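Side-chain contacts in 3-deoxy-manno-octulosonate cytidylyltransferase (Escherichia coli, PDB 1H7E), which catalyses the transfer of CMP from CTP to the eight-carbon sugar KDO, releasing diphosphate and yielding the activated sugar CMP-KDO: residues H32-A37 against G63-M68; K27-H32 against D98-R103. One frame throughout, in Å; residues are numbered along the deposited sequence.

Contact 1: H32-A37 against G63-M68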
loop_
_atom_site.group_PDB
_atom_site.type_symbol
_atom_site.label_atom_id
_atom_site.label_comp_id
_atom_site.label_asym_id
_atom_site.label_seq_id
_atom_site.Cartn_x
_atom_site.Cartn_y
_atom_site.Cartn_z
ATOM N N HIS A 32 10.135 -24.249 -23.558
ATOM C CA HIS A 32 9.488 -23.072 -24.150
ATOM C C HIS A 32 9.892 -21.806 -23.404
ATOM O O HIS A 32 10.161 -20.763 -24.022
ATOM C CB HIS A 32 7.961 -23.210 -24.099
ATOM C CG HIS A 32 7.414 -24.199 -25.073
ATOM N ND1 HIS A 32 7.300 -23.928 -26.421
ATOM C CD2 HIS A 32 6.961 -25.463 -24.899
ATOM C CE1 HIS A 32 6.798 -24.987 -27.035
ATOM N NE2 HIS A 32 6.584 -25.929 -26.135
ATOM N N VAL A 33 9.937 -21.903 -22.072
ATOM C CA VAL A 33 10.327 -20.759 -21.255
ATOM C C VAL A 33 11.788 -20.414 -21.510
ATOM O O VAL A 33 12.151 -19.240 -21.670
ATOM C CB VAL A 33 10.109 -21.025 -19.742
ATOM C CG1 VAL A 33 10.572 -19.807 -18.920
ATOM C CG2 VAL A 33 8.634 -21.311 -19.475
ATOM N N TYR A 34 12.620 -21.455 -21.565
ATOM C CA TYR A 34 14.045 -21.282 -21.815
ATOM C C TYR A 34 14.258 -20.621 -23.170
ATOM O O TYR A 34 15.011 -19.652 -23.277
ATOM C CB TYR A 34 14.776 -22.642 -21.752
ATOM C CG TYR A 34 16.288 -22.519 -21.584
ATOM C CD1 TYR A 34 17.123 -22.290 -22.681
ATOM C CD2 TYR A 34 16.872 -22.580 -20.320
ATOM C CE1 TYR A 34 18.503 -22.114 -22.519
ATOM C CE2 TYR A 34 18.247 -22.409 -20.151
ATOM C CZ TYR A 34 19.051 -22.173 -21.250
ATOM O OH TYR A 34 20.396 -21.971 -21.049
ATOM N N GLU A 35 13.579 -21.137 -24.195
ATOM C CA GLU A 35 13.706 -20.586 -25.542
ATOM C C GLU A 35 13.270 -19.126 -25.624
ATOM O O GLU A 35 13.920 -18.331 -26.299
ATOM C CB GLU A 35 12.948 -21.436 -26.555
ATOM C CG GLU A 35 13.495 -22.852 -26.677
ATOM C CD GLU A 35 12.854 -23.641 -27.806
ATOM O OE1 GLU A 35 12.107 -23.048 -28.609
ATOM O OE2 GLU A 35 13.107 -24.855 -27.903
ATOM N N ARG A 36 12.191 -18.753 -24.933
ATOM C CA ARG A 36 11.771 -17.342 -24.941
ATOM C C ARG A 36 12.753 -16.464 -24.174
ATOM O O ARG A 36 13.049 -15.353 -24.592
ATOM C CB ARG A 36 10.352 -17.180 -24.405
ATOM C CG ARG A 36 9.336 -17.452 -25.477
ATOM C CD ARG A 36 8.150 -18.154 -24.935
ATOM N NE ARG A 36 7.281 -18.614 -26.012
ATOM C CZ ARG A 36 6.278 -17.912 -26.536
ATOM N NH1 ARG A 36 5.987 -16.692 -26.093
ATOM N NH2 ARG A 36 5.544 -18.453 -27.498
ATOM N N ALA A 37 13.304 -16.995 -23.081
ATOM C CA ALA A 37 14.286 -16.264 -22.273
ATOM C C ALA A 37 15.529 -15.922 -23.101
ATOM O O ALA A 37 16.111 -14.837 -22.948
ATOM C CB ALA A 37 14.667 -17.090 -21.043
ATOM N N GLY A 63 20.296 -28.820 -24.071
ATOM C CA GLY A 63 21.451 -27.935 -24.059
ATOM C C GLY A 63 21.402 -26.697 -23.177
ATOM O O GLY A 63 22.244 -25.800 -23.311
ATOM N N GLY A 64 20.422 -26.620 -22.289
ATOM C CA GLY A 64 20.343 -25.461 -21.422
ATOM C C GLY A 64 21.180 -25.624 -20.160
ATOM O O GLY A 64 21.602 -26.740 -19.824
ATOM N N LYS A 65 21.428 -24.516 -19.462
ATOM C CA LYS A 65 22.198 -24.550 -18.218
ATOM C C LYS A 65 21.284 -24.747 -17.013
ATOM O O LYS A 65 20.278 -24.047 -16.855
ATOM C CB LYS A 65 22.989 -23.261 -18.042
ATOM C CG LYS A 65 23.881 -22.905 -19.212
ATOM C CD LYS A 65 24.583 -21.583 -18.951
ATOM C CE LYS A 65 25.514 -21.220 -20.085
ATOM N NZ LYS A 65 26.370 -20.060 -19.705
ATOM N N ALA A 66 21.612 -25.738 -16.189
ATOM C CA ALA A 66 20.852 -26.038 -14.981
ATOM C C ALA A 66 21.803 -25.971 -13.784
ATOM O O ALA A 66 23.014 -26.170 -13.927
ATOM C CB ALA A 66 20.215 -27.432 -15.076
ATOM N N ILE A 67 21.267 -25.609 -12.624
ATOM C CA ILE A 67 22.055 -25.541 -11.402
ATOM C C ILE A 67 21.181 -26.147 -10.319
ATOM O O ILE A 67 19.998 -25.814 -10.205
ATOM C CB ILE A 67 22.484 -24.092 -11.057
ATOM C CG1 ILE A 67 23.208 -24.059 -9.708
ATOM C CG2 ILE A 67 21.279 -23.154 -11.073
ATOM C CD1 ILE A 67 23.938 -22.787 -9.449
ATOM N N MET A 68 21.724 -27.147 -9.629
ATOM C CA MET A 68 21.007 -27.814 -8.562
ATOM C C MET A 68 21.040 -26.933 -7.326
ATOM O O MET A 68 22.063 -26.320 -6.997
ATOM C CB MET A 68 21.631 -29.172 -8.260
ATOM C CG MET A 68 21.313 -30.248 -9.280
ATOM S SD MET A 68 19.623 -30.866 -9.162
ATOM C CE MET A 68 19.680 -31.829 -7.633
#

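Contact 2: K27-H32 against D98-R103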
loop_
_atom_site.group_PDB
_atom_site.type_symbol
_atom_site.label_atom_id
_atom_site.label_comp_id
_atom_site.label_asym_id
_atom_site.label_seq_id
_atom_site.Cartn_x
_atom_site.Cartn_y
_atom_site.Cartn_z
ATOM N N LYS A 27 7.502 -30.030 -27.147
ATOM C CA LYS A 27 8.623 -29.628 -26.271
ATOM C C LYS A 27 8.170 -29.564 -24.818
ATOM O O LYS A 27 7.016 -29.255 -24.546
ATOM C CB LYS A 27 9.133 -28.228 -26.631
ATOM C CG LYS A 27 9.817 -28.108 -27.951
ATOM C CD LYS A 27 10.051 -26.658 -28.243
ATOM C CE LYS A 27 10.686 -26.507 -29.596
ATOM N NZ LYS A 27 10.821 -25.079 -30.001
ATOM N N PRO A 28 9.067 -29.858 -23.862
ATOM C CA PRO A 28 8.655 -29.787 -22.453
ATOM C C PRO A 28 8.365 -28.311 -22.153
ATOM O O PRO A 28 8.955 -27.412 -22.780
ATOM C CB PRO A 28 9.910 -30.229 -21.704
ATOM C CG PRO A 28 10.640 -31.072 -22.714
ATOM C CD PRO A 28 10.462 -30.303 -23.979
ATOM N N MET A 29 7.477 -28.047 -21.197
ATOM C CA MET A 29 7.147 -26.666 -20.872
ATOM C C MET A 29 8.380 -25.828 -20.533
ATOM O O MET A 29 8.519 -24.692 -21.021
ATOM C CB MET A 29 6.125 -26.593 -19.740
ATOM C CG MET A 29 5.788 -25.156 -19.351
ATOM S SD MET A 29 4.349 -25.047 -18.304
ATOM C CE MET A 29 4.957 -25.908 -16.829
ATOM N N ILE A 30 9.282 -26.410 -19.739
ATOM C CA ILE A 30 10.518 -25.728 -19.335
ATOM C C ILE A 30 11.360 -25.282 -20.562
ATOM O O ILE A 30 11.998 -24.212 -20.535
ATOM C CB ILE A 30 11.329 -26.599 -18.320
ATOM C CG1 ILE A 30 12.394 -25.766 -17.607
ATOM C CG2 ILE A 30 11.972 -27.769 -19.007
ATOM C CD1 ILE A 30 11.828 -24.639 -16.765
ATOM N N GLN A 31 11.277 -26.032 -21.667
ATOM C CA GLN A 31 12.024 -25.653 -22.866
ATOM C C GLN A 31 11.465 -24.383 -23.535
ATOM O O GLN A 31 12.235 -23.525 -23.996
ATOM C CB GLN A 31 12.091 -26.806 -23.867
ATOM C CG GLN A 31 12.928 -26.449 -25.121
ATOM C CD GLN A 31 13.165 -27.645 -26.033
ATOM O OE1 GLN A 31 13.014 -28.791 -25.616
ATOM N NE2 GLN A 31 13.516 -27.381 -27.276
ATOM N N HIS A 32 10.135 -24.249 -23.558
ATOM C CA HIS A 32 9.488 -23.072 -24.150
ATOM C C HIS A 32 9.892 -21.806 -23.404
ATOM O O HIS A 32 10.161 -20.763 -24.022
ATOM C CB HIS A 32 7.961 -23.210 -24.099
ATOM C CG HIS A 32 7.414 -24.199 -25.073
ATOM N ND1 HIS A 32 7.300 -23.928 -26.421
ATOM C CD2 HIS A 32 6.961 -25.463 -24.899
ATOM C CE1 HIS A 32 6.798 -24.987 -27.035
ATOM N NE2 HIS A 32 6.584 -25.929 -26.135
ATOM N N ASP A 98 6.548 -21.870 -15.229
ATOM C CA ASP A 98 5.236 -22.349 -15.686
ATOM C C ASP A 98 4.405 -21.371 -16.537
ATOM O O ASP A 98 3.193 -21.548 -16.702
ATOM C CB ASP A 98 4.402 -22.904 -14.506
ATOM C CG ASP A 98 4.088 -21.848 -13.436
ATOM O OD1 ASP A 98 4.490 -20.673 -13.578
ATOM O OD2 ASP A 98 3.425 -22.202 -12.440
ATOM N N GLU A 99 5.055 -20.342 -17.075
ATOM C CA GLU A 99 4.373 -19.384 -17.939
ATOM C C GLU A 99 5.096 -19.421 -19.289
ATOM O O GLU A 99 5.926 -18.558 -19.603
ATOM C CB GLU A 99 4.401 -17.976 -17.336
ATOM C CG GLU A 99 3.560 -17.804 -16.071
ATOM C CD GLU A 99 3.706 -16.406 -15.461
ATOM O OE1 GLU A 99 3.492 -15.410 -16.190
ATOM O OE2 GLU A 99 4.048 -16.298 -14.257
ATOM N N PRO A 100 4.779 -20.429 -20.118
ATOM C CA PRO A 100 5.399 -20.599 -21.442
ATOM C C PRO A 100 5.101 -19.501 -22.458
ATOM O O PRO A 100 5.788 -19.378 -23.468
ATOM C CB PRO A 100 4.826 -21.940 -21.907
ATOM C CG PRO A 100 3.431 -21.908 -21.338
ATOM C CD PRO A 100 3.691 -21.408 -19.920
ATOM N N MET A 101 4.069 -18.707 -22.201
ATOM C CA MET A 101 3.688 -17.664 -23.146
ATOM C C MET A 101 4.250 -16.279 -22.855
ATOM O O MET A 101 3.788 -15.281 -23.410
ATOM C CB MET A 101 2.169 -17.625 -23.314
ATOM C CG MET A 101 1.623 -18.931 -23.894
ATOM S SD MET A 101 0.055 -18.722 -24.715
ATOM C CE MET A 101 0.551 -17.595 -26.084
ATOM N N ILE A 102 5.274 -16.243 -22.005
ATOM C CA ILE A 102 5.961 -15.017 -21.629
ATOM C C ILE A 102 6.432 -14.274 -22.892
ATOM O O ILE A 102 6.904 -14.899 -23.838
ATOM C CB ILE A 102 7.190 -15.366 -20.711
ATOM C CG1 ILE A 102 8.017 -14.125 -20.402
ATOM C CG2 ILE A 102 8.111 -16.385 -21.377
ATOM C CD1 ILE A 102 7.272 -13.109 -19.599
ATOM N N ARG A 103 6.231 -12.960 -22.941
ATOM C CA ARG A 103 6.683 -12.166 -24.082
ATOM C C ARG A 103 8.057 -11.570 -23.797
ATOM O O ARG A 103 8.214 -10.809 -22.853
ATOM C CB ARG A 103 5.731 -11.003 -24.380
ATOM C CG ARG A 103 4.375 -11.391 -24.945
ATOM C CD ARG A 103 3.584 -10.129 -25.315
ATOM N NE ARG A 103 3.285 -9.323 -24.130
ATOM C CZ ARG A 103 2.121 -9.329 -23.481
ATOM N NH1 ARG A 103 1.110 -10.091 -23.897
ATOM N NH2 ARG A 103 1.999 -8.626 -22.367
#

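Contact 1: H32-A37 against G63-M68
Tyr34 lays the outer end of its ring against the backbone of Gly64 and Lys65, and its hydroxyl is the polar point of the contact. The N-H of Lys65 is donated to Tyr34 OH with N and OH 3.2 Å apart, and the bond is nearly straight (165°). Beside it, Gly64 CA sits 3.5 Å from Tyr34 CZ, an oblique approach to the ring. With CG anti to the backbone N (chi1 -163°), Tyr34 reaches from helix 29-38 across to the chain that leads into strand 65-68, at the edge of the sheet within this subunit, while its ring also packs on Val46 and Val48 of strand 45-50 and meets Phe62 edge-to-face. Gly64 gives the ring the room it needs: a beta carbon there would point at Tyr34 and clash with CE2. The glycine before it, Gly63, has positive phi and closes helix 53-61 in a Schellman motif, and the next residue, Gly64, lies against the tyrosine. Lys65 adds little with its side chain; CG passes 4.0 Å from Tyr34 OH and the extended chain then leads off. A phenylalanine in place of Tyr34 would probably leave the Lys65 amide without this acceptor. The contact thus pairs a buried hydroxyl with a backbone amide, one tyrosine supplying both apolar cover and a directed bond between helix and strand approach.

Contact 2: K27-H32 against D98-R103
Met29 opens the contact, in the first turn of helix 29-38 just after the N-cap residue Pro28, and reaches across to Asp98 and Pro100. The extended first part of its chain sets Met29 SD 4.0 Å from Pro100 CD. The bend at the sulfur (chi3 65°) then swings the methyl alongside Asp98: Met29 CE lies 3.7 Å from Asp98 CA and 3.8 Å from Asp98 CB. Asp98 meets the methionine chiefly with these two carbons, while its carboxylate OD2 forms a salt bridge with Lys19. One turn further along the helix comes His32, which meets the other end of the proline ring, its CB 4.0 Å from Pro100 CB. The imidazole itself is engaged elsewhere, NE2 being hydrogen-bonded to Ile24 O. Pro100 is therefore touched by two helix residues a turn apart, and it also packs on Val233 and Met237 of helix 227-243. No hydrogen bond crosses between the segments, and the join is mostly van der Waals packing. Pro100 occupies the second position of the type I turn Glu99-Ile102, for which its phi of -65° is suited. The loop follows strand 91-94 of the central sheet, and its position is consistent with the GT-A fold of this cytidylyltransferase family, in which loops leaving the C-terminal ends of the parallel strands line the nucleotide site.

How the contacts relate
After strand 3-8 and the hairpin of strands 23-24 and 27-28, the chain enters helix 29-38, which serves both contacts; His32 lies in both ranges but touches the opposing segment only in contact 2. The chain then passes through strand 45-50 and helix 53-61, and contact 1 closes this first loop at the approach to strand 65-68. Contact 2 closes a wider loop, through helix 76-86 and strand 91-94; the smaller loop lies wholly within it. The two sites, with centres about 10 Å apart, are bridged by the Glu35-Lys27 salt bridge and a probable hydrogen bond from Arg36 NH1 to Ile102 O. Helix 29-38 thus ties the start of strand 65-68 to the loop between strand 91-94 and helix 104-116.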